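Local coordinates for pancreatic lipase related protein 2 (Equus caballus, PDB 1W52) that probably hydrolyses ester bonds of galactolipids and triacylglycerols to release fatty acids, as a secreted, calcium-binding lipase of the alpha/beta-hydrolase superfamily, at residues D14-G19 and D186-V191; G152-A157 and C263-S268; R173-D178 and F200-H205; E190-P195 and Q221-M226. All coordinates share one frame; numbering follows the deposited sequence.

How the interactions relate
Interactions 2 and 3 belong to the buried heart of the alpha/beta-hydrolase fold and share one sheet, in which strands 148-153 and 173-177 are neighbours; they meet where Asp-178 OD2 accepts from His-265 ND1. Their chemistry is largely polar: histidine and serine bonds in one, strand pairing with a buried salt bridge in the other. Interactions 1 and 4 lack cross-segment hydrogen bonds and rest on packing. Both use the loop between strands 173-177 and 201-204, share Glu-190 and Val-191, and supply ligands to the same calcium ion. Interaction 1 is partly buried, far from the chain centre, whereas interaction 4 is buried and joins interaction 3 through Val-201 O and His-225 N.

Interaction 1 of 4, residues D14-G19 and D186-V191; sequences DKPWAG and DASEEV. With CA (calcium ion), chain E.
Val-191 lays its CG1 methyl over one face of the six-membered ring of Trp-17 in a CH-pi contact, the methyl 4.0 Å from the ring centroid. It is displaced toward the rim, where CE3 of Trp-17 lies 3.6 Å from CG1 of Val-191. CG1 stands anti to the carbonyl carbon of Val-191 (chi1 -60°), a setting that carries this branch to the indole. CG1 of Val-191 also touches CG of Pro-16, at 3.9 Å. Pro-16 packs on Ser-188 as well, with CB of Pro-16 3.7 Å from CB of Ser-188.

Glu-190 supplies the mixed contacts. Its CG is anti to its backbone N (chi1 172°), placing that methylene beside CZ2 of Trp-17. The side chain runs across the indole at about a right angle, its carboxylate plane turned 71° from the ring, while OE1 of Glu-190 lies 3.7 Å from CD of Pro-16. Replacing Trp-17 by alanine would probably open a gap beside the Val-191 methyl and leave Glu-190 CG without its aromatic neighbour.

No hydrogen bond crosses this contact. Within residues 186-191 the N-H of Glu-190 makes a weak bond of 3.3 Å to OG of Ser-188. Outside, Arg-124 makes a cation-pi contact with Trp-17, and Glu-162 and Arg-165 of helix 155-166 pack on the indole.

Carbonyl O of Glu-189 binds the calcium ion at 2.2 Å, sharing it with Asp-194 and Asp-197; residues 14-19 thus pack against the calcium-binding loop of the lipase domain.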
# COMPACT_ATOMS: atom_id res chain seq x y z
N ASP A 14 3.78 -32.90 3.60
CA ASP A 14 4.90 -33.00 2.67
C ASP A 14 4.83 -31.96 1.58
O ASP A 14 3.80 -31.45 1.25
CB ASP A 14 5.13 -34.45 2.15
CG ASP A 14 4.02 -34.94 1.21
OD1 ASP A 14 3.95 -34.44 0.06
OD2 ASP A 14 3.20 -35.83 1.52
N LYS A 15 6.00 -31.64 1.08
CA LYS A 15 6.21 -30.70 -0.01
C LYS A 15 4.92 -30.40 -0.78
O LYS A 15 4.13 -31.31 -0.97
CB LYS A 15 7.31 -31.27 -0.95
CG LYS A 15 8.56 -31.84 -0.18
CD LYS A 15 9.57 -32.55 -1.06
CE LYS A 15 10.49 -31.54 -1.70
NZ LYS A 15 10.95 -32.05 -3.01
N PRO A 16 4.67 -29.14 -1.20
CA PRO A 16 5.44 -27.95 -0.81
C PRO A 16 5.06 -27.31 0.52
O PRO A 16 5.58 -26.23 0.80
CB PRO A 16 5.16 -26.96 -1.95
CG PRO A 16 3.81 -27.27 -2.38
CD PRO A 16 3.66 -28.79 -2.20
N TRP A 17 4.25 -27.97 1.33
CA TRP A 17 3.86 -27.41 2.62
C TRP A 17 4.96 -27.39 3.66
O TRP A 17 4.86 -26.65 4.64
CB TRP A 17 2.62 -28.11 3.16
CG TRP A 17 1.54 -28.11 2.11
CD1 TRP A 17 1.20 -29.15 1.30
CD2 TRP A 17 0.73 -27.01 1.70
NE1 TRP A 17 0.20 -28.77 0.44
CE2 TRP A 17 -0.11 -27.46 0.67
CE3 TRP A 17 0.59 -25.69 2.14
CZ2 TRP A 17 -1.07 -26.65 0.07
CZ3 TRP A 17 -0.33 -24.89 1.53
CH2 TRP A 17 -1.14 -25.36 0.49
N ALA A 18 5.99 -28.21 3.45
CA ALA A 18 7.10 -28.41 4.40
C ALA A 18 8.15 -29.34 3.81
O ALA A 18 7.82 -30.17 2.97
CB ALA A 18 6.62 -28.94 5.78
N GLY A 19 9.39 -29.22 4.28
CA GLY A 19 10.55 -29.83 3.62
C GLY A 19 10.85 -29.17 2.29
O GLY A 19 11.17 -29.81 1.30
N ASP A 186 9.69 -17.06 -3.35
CA ASP A 186 10.14 -18.17 -4.25
C ASP A 186 9.69 -19.56 -3.77
O ASP A 186 10.48 -20.44 -3.53
CB ASP A 186 11.65 -18.17 -4.43
CG ASP A 186 12.23 -16.79 -4.69
OD1 ASP A 186 11.54 -15.89 -5.29
OD2 ASP A 186 13.42 -16.54 -4.35
N ALA A 187 8.41 -19.73 -3.57
CA ALA A 187 7.87 -21.03 -3.25
C ALA A 187 6.71 -21.39 -4.22
O ALA A 187 6.27 -20.56 -5.01
CB ALA A 187 7.45 -21.07 -1.81
N SER A 188 6.27 -22.65 -4.18
CA SER A 188 5.15 -23.05 -4.99
C SER A 188 4.05 -22.08 -4.70
O SER A 188 3.93 -21.58 -3.57
CB SER A 188 4.66 -24.44 -4.60
OG SER A 188 3.68 -24.89 -5.52
N GLU A 189 3.23 -21.83 -5.73
CA GLU A 189 2.17 -20.88 -5.66
C GLU A 189 1.12 -21.53 -4.81
O GLU A 189 0.24 -20.89 -4.28
CB GLU A 189 1.69 -20.53 -7.06
CG GLU A 189 2.82 -20.14 -8.04
CD GLU A 189 2.31 -19.83 -9.45
OE1 GLU A 189 1.87 -20.76 -10.13
OE2 GLU A 189 2.34 -18.67 -9.90
N GLU A 190 1.23 -22.83 -4.64
CA GLU A 190 0.29 -23.56 -3.82
C GLU A 190 0.27 -23.03 -2.38
O GLU A 190 -0.76 -23.09 -1.67
CB GLU A 190 0.59 -25.08 -3.90
CG GLU A 190 -0.22 -25.92 -2.92
CD GLU A 190 -0.39 -27.40 -3.29
OE1 GLU A 190 0.52 -27.96 -3.94
OE2 GLU A 190 -1.41 -28.01 -2.90
N VAL A 191 1.41 -22.48 -1.95
CA VAL A 191 1.64 -22.14 -0.51
C VAL A 191 1.63 -20.66 -0.24
O VAL A 191 1.41 -20.23 0.87
CB VAL A 191 3.01 -22.71 0.03
CG1 VAL A 191 3.02 -24.22 -0.09
CG2 VAL A 191 4.17 -22.12 -0.73
CA CA E . -1.37 -19.35 -4.55

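Interaction 2 of 4, residues G152-A157 and C263-S268; sequences GHSLGA and CNHLKS. With DDQ (decylamine-N,N-dimethyl-N-oxide), chain C.
Ser-154 and His-265 meet through a hydrogen bond of 2.9 Å between OG of Ser-154 and NE2 of His-265, the serine oxygen lying at the edge of the imidazole, in its plane. They are the predicted nucleophile and charge-relay histidine of the alpha/beta-hydrolase fold. Ser-154 occupies the nucleophile elbow, between strand 148-153 and helix 155-166 in the Gly-152, Ser-154, Gly-156 pattern, with a positive phi of 57°. Its OG stands anti to its backbone N (chi1 176°), which directs the hydroxyl to the histidine. At the other ring nitrogen, His-265 ND1 donates to OD2 of Asp-178, completing the probable triad. The bound decylamine-N,N-dimethyl-N-oxide runs beside this pair, its C8 lying 3.5 Å from NE2 of His-265 and 3.8 Å from OG of Ser-154.

His-153 forms the next layer. It turns an edge toward one face of the His-265 ring, making an edge-to-face pair with the centroids 4.7 Å apart and the planes at 58°. NE2 of His-153 also donates to the backbone O of His-265 at 2.9 Å; that oxygen lies near the plane of the donor ring, although the donor stands above the carbonyl plane. An alanine in place of His-153 lacks the imidazole, and the His-265 ring, without that neighbour on its face, would probably shift more easily.

Farther out, Phe-269 makes an edge-to-face pair with His-153, and CD2 of Leu-266 touches CE1 of His-153 at 3.8 Å. The carbonyl gripped by His-153 has a second donor, as OG of Ser-268 reaches O of His-265 at 2.8 Å.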
# COMPACT_ATOMS: atom_id res chain seq x y z
N GLY A 152 -5.59 -9.22 3.07
CA GLY A 152 -4.77 -9.81 4.12
C GLY A 152 -3.44 -9.09 4.31
O GLY A 152 -2.78 -8.73 3.35
N HIS A 153 -3.02 -8.89 5.56
CA HIS A 153 -1.69 -8.34 5.87
C HIS A 153 -0.64 -9.41 6.30
O HIS A 153 -0.92 -10.24 7.14
CB HIS A 153 -1.76 -7.28 6.99
CG HIS A 153 -0.41 -6.80 7.43
ND1 HIS A 153 0.21 -7.26 8.57
CD2 HIS A 153 0.49 -5.96 6.83
CE1 HIS A 153 1.41 -6.70 8.67
NE2 HIS A 153 1.61 -5.93 7.62
N SER A 154 0.57 -9.33 5.73
CA SER A 154 1.70 -10.19 6.11
C SER A 154 1.27 -11.63 5.94
O SER A 154 0.97 -12.07 4.86
CB SER A 154 2.21 -9.92 7.56
OG SER A 154 3.27 -10.80 8.02
N LEU A 155 1.24 -12.37 7.02
CA LEU A 155 0.86 -13.75 6.89
C LEU A 155 -0.55 -13.81 6.38
O LEU A 155 -0.81 -14.56 5.51
CB LEU A 155 0.97 -14.40 8.24
CG LEU A 155 1.92 -15.58 8.45
CD1 LEU A 155 3.28 -15.38 7.88
CD2 LEU A 155 1.97 -15.75 9.95
N GLY A 156 -1.44 -12.99 6.92
CA GLY A 156 -2.77 -12.76 6.36
C GLY A 156 -2.88 -12.65 4.83
O GLY A 156 -3.80 -13.18 4.21
N ALA A 157 -1.97 -11.94 4.20
CA ALA A 157 -2.01 -11.91 2.76
C ALA A 157 -1.97 -13.33 2.19
O ALA A 157 -2.70 -13.67 1.31
CB ALA A 157 -0.84 -11.11 2.21
N CYS A 263 7.67 -1.20 11.75
CA CYS A 263 7.00 -0.02 11.25
C CYS A 263 6.74 -0.03 9.69
O CYS A 263 5.59 0.23 9.25
CB CYS A 263 7.79 1.18 11.69
SG CYS A 263 7.41 2.71 10.87
N ASN A 264 7.77 -0.32 8.89
CA ASN A 264 7.61 -0.44 7.47
C ASN A 264 6.63 -1.54 7.09
O ASN A 264 5.78 -1.34 6.23
CB ASN A 264 8.92 -0.84 6.83
CG ASN A 264 10.03 0.16 7.04
OD1 ASN A 264 10.03 1.24 6.51
ND2 ASN A 264 11.00 -0.24 7.82
N HIS A 265 6.77 -2.71 7.69
CA HIS A 265 5.82 -3.85 7.43
C HIS A 265 4.35 -3.42 7.60
O HIS A 265 3.45 -3.86 6.87
CB HIS A 265 6.15 -4.99 8.41
CG HIS A 265 5.59 -6.32 8.06
ND1 HIS A 265 5.68 -6.87 6.81
CD2 HIS A 265 5.02 -7.26 8.86
CE1 HIS A 265 5.13 -8.08 6.83
NE2 HIS A 265 4.74 -8.34 8.07
N LEU A 266 4.15 -2.54 8.56
CA LEU A 266 2.84 -2.08 8.92
C LEU A 266 2.39 -0.94 8.04
O LEU A 266 1.22 -0.68 7.97
CB LEU A 266 2.82 -1.66 10.39
CG LEU A 266 3.15 -2.76 11.40
CD1 LEU A 266 2.82 -2.29 12.76
CD2 LEU A 266 2.47 -4.08 11.25
N LYS A 267 3.27 -0.24 7.36
CA LYS A 267 2.76 0.88 6.59
C LYS A 267 1.81 0.38 5.47
O LYS A 267 0.96 1.09 5.00
CB LYS A 267 3.92 1.72 6.04
CG LYS A 267 4.64 2.70 7.06
CD LYS A 267 3.81 3.96 7.43
CE LYS A 267 4.70 5.16 7.94
NZ LYS A 267 4.77 5.24 9.40
N SER A 268 1.98 -0.86 5.05
CA SER A 268 1.11 -1.45 4.08
C SER A 268 -0.35 -1.33 4.45
O SER A 268 -1.16 -0.92 3.63
CB SER A 268 1.51 -2.91 3.92
OG SER A 268 1.25 -3.66 5.09
N1 DDQ C . 0.67 -5.40 16.13
O1 DDQ C . -0.36 -5.24 15.43
CM1 DDQ C . 0.94 -4.11 16.88
CM2 DDQ C . 0.49 -6.50 17.12
C1 DDQ C . 1.72 -5.68 15.11
C2 DDQ C . 1.96 -7.14 14.73
C3 DDQ C . 3.42 -7.49 15.01
C4 DDQ C . 4.31 -7.45 13.78
C5 DDQ C . 5.01 -8.79 13.58
C6 DDQ C . 5.84 -8.64 12.33
C7 DDQ C . 6.48 -9.94 11.94
C8 DDQ C . 6.05 -10.38 10.55
C9 DDQ C . 6.53 -11.82 10.31
C10 DDQ C . 6.91 -12.11 8.87

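Interaction 3 of 4, residues R173-D178 and F200-H205; sequences RVTGLD and FVDVIH
Asp-202 receives both Arg-173 and Thr-175 where strands 173-177 and 201-204 pair in parallel within the central sheet of the alpha/beta-hydrolase fold. The Asp-202 CG sits between its backbone N and carbonyl carbon (chi1 53°), which sets CG beside strand 173-177; from there the two oxygens meet Arg-173 and Thr-175. Arg-173 has an extended chain from CG to NE and crosses the aspartate at about a right angle, its guanidinium plane 25° from the carboxylate. NH2 of Arg-173 forms a salt bridge with OD2 of Asp-202 at 2.6 Å. OD1 of Asp-202 accepts through its syn lone pair from OG1 of Thr-175, also at 2.6 Å. Thr-175 OG1 lies over one face of the guanidinium and has His-149 as a further partner. Phe-200 runs alongside Arg-173, pointing the same way, its ring only 13° from the guanidinium plane.

Backbone bonds continue the pairing to Asp-178, the predicted charge-relay acid, whose N donates to O of Ile-204 at 2.8 Å. Its OD2 accepts from His-265, while OD1 accepts from the N-H of Thr-206. On the face that carries Thr-175 and Asp-202, CD2 of Leu-177 lies 3.9 Å from CD1 of Ile-204.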
# COMPACT_ATOMS: atom_id res chain seq x y z
N ARG A 173 -11.58 -10.70 -5.62
CA ARG A 173 -10.36 -9.97 -5.30
C ARG A 173 -9.77 -10.31 -3.96
O ARG A 173 -10.47 -10.36 -2.94
CB ARG A 173 -10.65 -8.50 -5.29
CG ARG A 173 -9.49 -7.60 -5.13
CD ARG A 173 -9.97 -6.21 -4.90
NE ARG A 173 -8.92 -5.21 -4.94
CZ ARG A 173 -9.05 -3.99 -4.41
NH1 ARG A 173 -10.17 -3.67 -3.79
NH2 ARG A 173 -8.06 -3.10 -4.49
N VAL A 174 -8.47 -10.52 -3.99
CA VAL A 174 -7.68 -10.59 -2.78
C VAL A 174 -6.61 -9.53 -2.96
O VAL A 174 -6.06 -9.33 -4.05
CB VAL A 174 -7.13 -12.02 -2.48
CG1 VAL A 174 -6.47 -12.59 -3.64
CG2 VAL A 174 -6.09 -11.98 -1.38
N THR A 175 -6.42 -8.80 -1.87
CA THR A 175 -5.44 -7.73 -1.77
C THR A 175 -4.41 -8.14 -0.73
O THR A 175 -4.75 -8.50 0.40
CB THR A 175 -6.14 -6.47 -1.30
OG1 THR A 175 -7.02 -5.97 -2.34
CG2 THR A 175 -5.12 -5.38 -1.07
N GLY A 176 -3.14 -8.11 -1.12
CA GLY A 176 -2.06 -8.49 -0.22
C GLY A 176 -1.37 -7.29 0.40
O GLY A 176 -0.64 -6.60 -0.27
N LEU A 177 -1.60 -7.01 1.67
CA LEU A 177 -0.89 -5.93 2.35
C LEU A 177 0.45 -6.43 2.92
O LEU A 177 0.50 -7.15 3.93
CB LEU A 177 -1.76 -5.35 3.44
CG LEU A 177 -3.07 -4.82 2.90
CD1 LEU A 177 -3.56 -3.89 3.93
CD2 LEU A 177 -2.92 -4.04 1.61
N ASP A 178 1.51 -6.03 2.23
CA ASP A 178 2.88 -6.54 2.41
C ASP A 178 2.98 -8.01 2.80
O ASP A 178 3.24 -8.38 3.95
CB ASP A 178 3.63 -5.70 3.39
CG ASP A 178 5.14 -5.86 3.28
OD1 ASP A 178 5.74 -5.80 2.14
OD2 ASP A 178 5.78 -6.05 4.34
N PHE A 200 -8.74 -11.04 -9.36
CA PHE A 200 -7.89 -9.86 -9.24
C PHE A 200 -7.12 -9.88 -7.93
O PHE A 200 -7.73 -9.92 -6.83
CB PHE A 200 -8.75 -8.64 -9.25
CG PHE A 200 -7.99 -7.36 -9.18
CD1 PHE A 200 -6.83 -7.16 -9.94
CD2 PHE A 200 -8.43 -6.33 -8.34
CE1 PHE A 200 -6.15 -5.93 -9.89
CE2 PHE A 200 -7.73 -5.10 -8.31
CZ PHE A 200 -6.60 -4.92 -9.09
N VAL A 201 -5.79 -9.79 -8.06
CA VAL A 201 -4.87 -9.70 -6.92
C VAL A 201 -4.07 -8.41 -7.07
O VAL A 201 -3.38 -8.18 -8.07
CB VAL A 201 -3.86 -10.90 -6.86
CG1 VAL A 201 -2.95 -10.81 -5.63
CG2 VAL A 201 -4.57 -12.29 -6.86
N ASP A 202 -4.14 -7.60 -6.03
CA ASP A 202 -3.33 -6.39 -5.98
C ASP A 202 -2.47 -6.39 -4.72
O ASP A 202 -2.93 -6.71 -3.64
CB ASP A 202 -4.22 -5.14 -5.97
CG ASP A 202 -5.28 -5.19 -4.87
OD1 ASP A 202 -5.78 -6.32 -4.56
OD2 ASP A 202 -5.66 -4.15 -4.27
N VAL A 203 -1.23 -5.99 -4.85
CA VAL A 203 -0.32 -6.05 -3.73
C VAL A 203 0.31 -4.69 -3.41
O VAL A 203 0.73 -3.98 -4.30
CB VAL A 203 0.77 -7.06 -4.01
CG1 VAL A 203 1.51 -7.44 -2.72
CG2 VAL A 203 0.17 -8.28 -4.65
N ILE A 204 0.36 -4.35 -2.12
CA ILE A 204 1.19 -3.25 -1.63
C ILE A 204 2.44 -3.77 -0.91
O ILE A 204 2.33 -4.54 0.03
CB ILE A 204 0.36 -2.34 -0.74
CG1 ILE A 204 -0.83 -1.85 -1.53
CG2 ILE A 204 1.16 -1.10 -0.32
CD1 ILE A 204 -1.82 -1.09 -0.67
N HIS A 205 3.61 -3.32 -1.37
CA HIS A 205 4.92 -3.75 -0.86
C HIS A 205 5.58 -2.59 -0.08
O HIS A 205 6.02 -1.63 -0.70
CB HIS A 205 5.88 -4.05 -2.00
CG HIS A 205 5.47 -5.16 -2.92
ND1 HIS A 205 6.01 -6.43 -2.83
CD2 HIS A 205 4.66 -5.17 -4.01
CE1 HIS A 205 5.52 -7.18 -3.80
NE2 HIS A 205 4.69 -6.44 -4.53

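Interaction 4 of 4, residues E190-P195 and Q221-M226; sequences EVRLDP and QKVGHM. With CA (calcium ion), chain E.
Pro-195 lies over one face of the His-225 imidazole, its CB 3.8 Å from the ring centroid and 22° off the normal in a CH-pi contact. The methylene is offset toward the rim, and NE2 of His-225 is the ring atom closest to CB of Pro-195, at 3.5 Å. CG of His-225 is anti to its carbonyl carbon (chi1 -58°), which carries the ring to Pro-195; ND1 accepts from the N-H of Val-201, which helps fix the ring's rotation. The proline ring also touches backbone, CG of Pro-195 lying 3.6 Å from O of Gly-224.

Arg-192 and Gln-221 cross at about a right angle, with guanidinium and amide planes 41° apart. OE1 of Gln-221 sits above one face of the guanidinium, toward its rim, 3.7 Å from NE of Arg-192. This is a packing contact: OE1 accepts instead from the N-H of Asp-186, and NE gives a weak bond to O of Ala-187.

Arg-192 and Pro-195 both belong to the calcium-binding loop of the lipase domain. Asp-194 points its CB away from residues 221-226, and its OD1 binds the calcium ion at 2.5 Å, alongside O of Glu-189 and Asp-197. OD2 of Asp-194 has a separate partner in OG of Ser-196.

Val-223 packs against Leu-193 and Arg-192. Its CB lies against O of Leu-193, while CG2 of Val-223 meets CG of Leu-193 at 4.1 Å, the two side chains crossing at about a right angle. The other branch, CG1 of Val-223, approaches NH1 of Arg-192 to 3.8 Å; NH1 of Arg-192 also makes a weak hydrogen bond of 2.7 Å to O of Leu-193.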
# COMPACT_ATOMS: atom_id res chain seq x y z
N GLU A 190 1.23 -22.83 -4.64
CA GLU A 190 0.29 -23.56 -3.82
C GLU A 190 0.27 -23.03 -2.38
O GLU A 190 -0.76 -23.09 -1.67
CB GLU A 190 0.59 -25.08 -3.90
CG GLU A 190 -0.22 -25.92 -2.92
CD GLU A 190 -0.39 -27.40 -3.29
OE1 GLU A 190 0.52 -27.96 -3.94
OE2 GLU A 190 -1.41 -28.01 -2.90
N VAL A 191 1.41 -22.48 -1.95
CA VAL A 191 1.64 -22.14 -0.51
C VAL A 191 1.63 -20.66 -0.24
O VAL A 191 1.41 -20.23 0.87
CB VAL A 191 3.01 -22.71 0.03
CG1 VAL A 191 3.02 -24.22 -0.09
CG2 VAL A 191 4.17 -22.12 -0.73
N ARG A 192 1.85 -19.91 -1.29
CA ARG A 192 1.89 -18.51 -1.18
C ARG A 192 0.63 -17.86 -1.78
O ARG A 192 -0.51 -18.32 -1.53
CB ARG A 192 3.22 -17.99 -1.76
CG ARG A 192 3.46 -18.19 -3.24
CD ARG A 192 4.77 -17.68 -3.61
NE ARG A 192 5.12 -17.68 -5.03
CZ ARG A 192 4.51 -16.99 -5.99
NH1 ARG A 192 3.42 -16.28 -5.75
NH2 ARG A 192 4.97 -17.03 -7.23
N LEU A 193 0.84 -16.72 -2.43
CA LEU A 193 -0.18 -15.86 -2.94
C LEU A 193 0.34 -15.40 -4.30
O LEU A 193 1.49 -14.92 -4.43
CB LEU A 193 -0.41 -14.65 -2.01
CG LEU A 193 -0.97 -13.40 -2.76
CD1 LEU A 193 -2.30 -13.71 -3.39
CD2 LEU A 193 -1.12 -12.09 -1.94
N ASP A 194 -0.50 -15.55 -5.31
CA ASP A 194 -0.10 -15.24 -6.66
C ASP A 194 -1.35 -14.88 -7.36
O ASP A 194 -2.42 -15.19 -6.83
CB ASP A 194 0.60 -16.45 -7.31
CG ASP A 194 -0.38 -17.60 -7.68
OD1 ASP A 194 -0.79 -18.38 -6.75
OD2 ASP A 194 -0.72 -17.78 -8.90
N PRO A 195 -1.27 -14.34 -8.57
CA PRO A 195 -2.44 -13.79 -9.26
C PRO A 195 -3.58 -14.79 -9.52
O PRO A 195 -4.73 -14.44 -9.81
CB PRO A 195 -1.85 -13.29 -10.60
CG PRO A 195 -0.31 -13.11 -10.36
CD PRO A 195 -0.06 -14.26 -9.42
N GLN A 221 9.20 -10.05 -4.38
CA GLN A 221 8.56 -10.75 -5.47
C GLN A 221 7.22 -10.22 -5.87
O GLN A 221 6.33 -10.14 -5.05
CB GLN A 221 8.36 -12.19 -5.06
CG GLN A 221 7.84 -13.08 -6.14
CD GLN A 221 8.11 -14.59 -5.89
OE1 GLN A 221 7.83 -15.12 -4.80
NE2 GLN A 221 8.61 -15.27 -6.91
N LYS A 222 7.04 -9.93 -7.16
CA LYS A 222 5.71 -9.55 -7.63
C LYS A 222 4.75 -10.73 -7.56
O LYS A 222 5.10 -11.81 -7.98
CB LYS A 222 5.78 -9.05 -9.05
CG LYS A 222 6.25 -7.62 -9.18
CD LYS A 222 7.60 -7.66 -9.80
CE LYS A 222 8.28 -6.31 -9.80
NZ LYS A 222 8.57 -5.85 -11.15
N VAL A 223 3.58 -10.55 -6.99
CA VAL A 223 2.61 -11.66 -6.86
C VAL A 223 1.18 -11.31 -7.18
O VAL A 223 0.31 -12.00 -6.76
CB VAL A 223 2.58 -12.24 -5.44
CG1 VAL A 223 3.94 -12.62 -5.02
CG2 VAL A 223 2.06 -11.24 -4.49
N GLY A 224 0.95 -10.24 -7.91
CA GLY A 224 -0.40 -9.74 -8.12
C GLY A 224 -0.55 -9.44 -9.58
O GLY A 224 0.42 -9.55 -10.34
N HIS A 225 -1.77 -9.10 -10.00
CA HIS A 225 -1.91 -8.49 -11.32
C HIS A 225 -1.27 -7.12 -11.23
O HIS A 225 -0.71 -6.60 -12.19
CB HIS A 225 -3.37 -8.43 -11.76
CG HIS A 225 -4.00 -9.78 -11.79
ND1 HIS A 225 -4.74 -10.26 -10.73
CD2 HIS A 225 -3.91 -10.79 -12.68
CE1 HIS A 225 -5.13 -11.50 -10.99
NE2 HIS A 225 -4.62 -11.85 -12.15
N MET A 226 -1.32 -6.55 -10.03
CA MET A 226 -0.66 -5.29 -9.78
C MET A 226 0.16 -5.32 -8.49
O MET A 226 -0.29 -5.74 -7.45
CB MET A 226 -1.74 -4.24 -9.70
CG MET A 226 -2.77 -4.33 -10.80
SD MET A 226 -3.42 -2.68 -11.07
CE MET A 226 -4.90 -2.63 -10.33
CA CA E . -1.37 -19.35 -4.55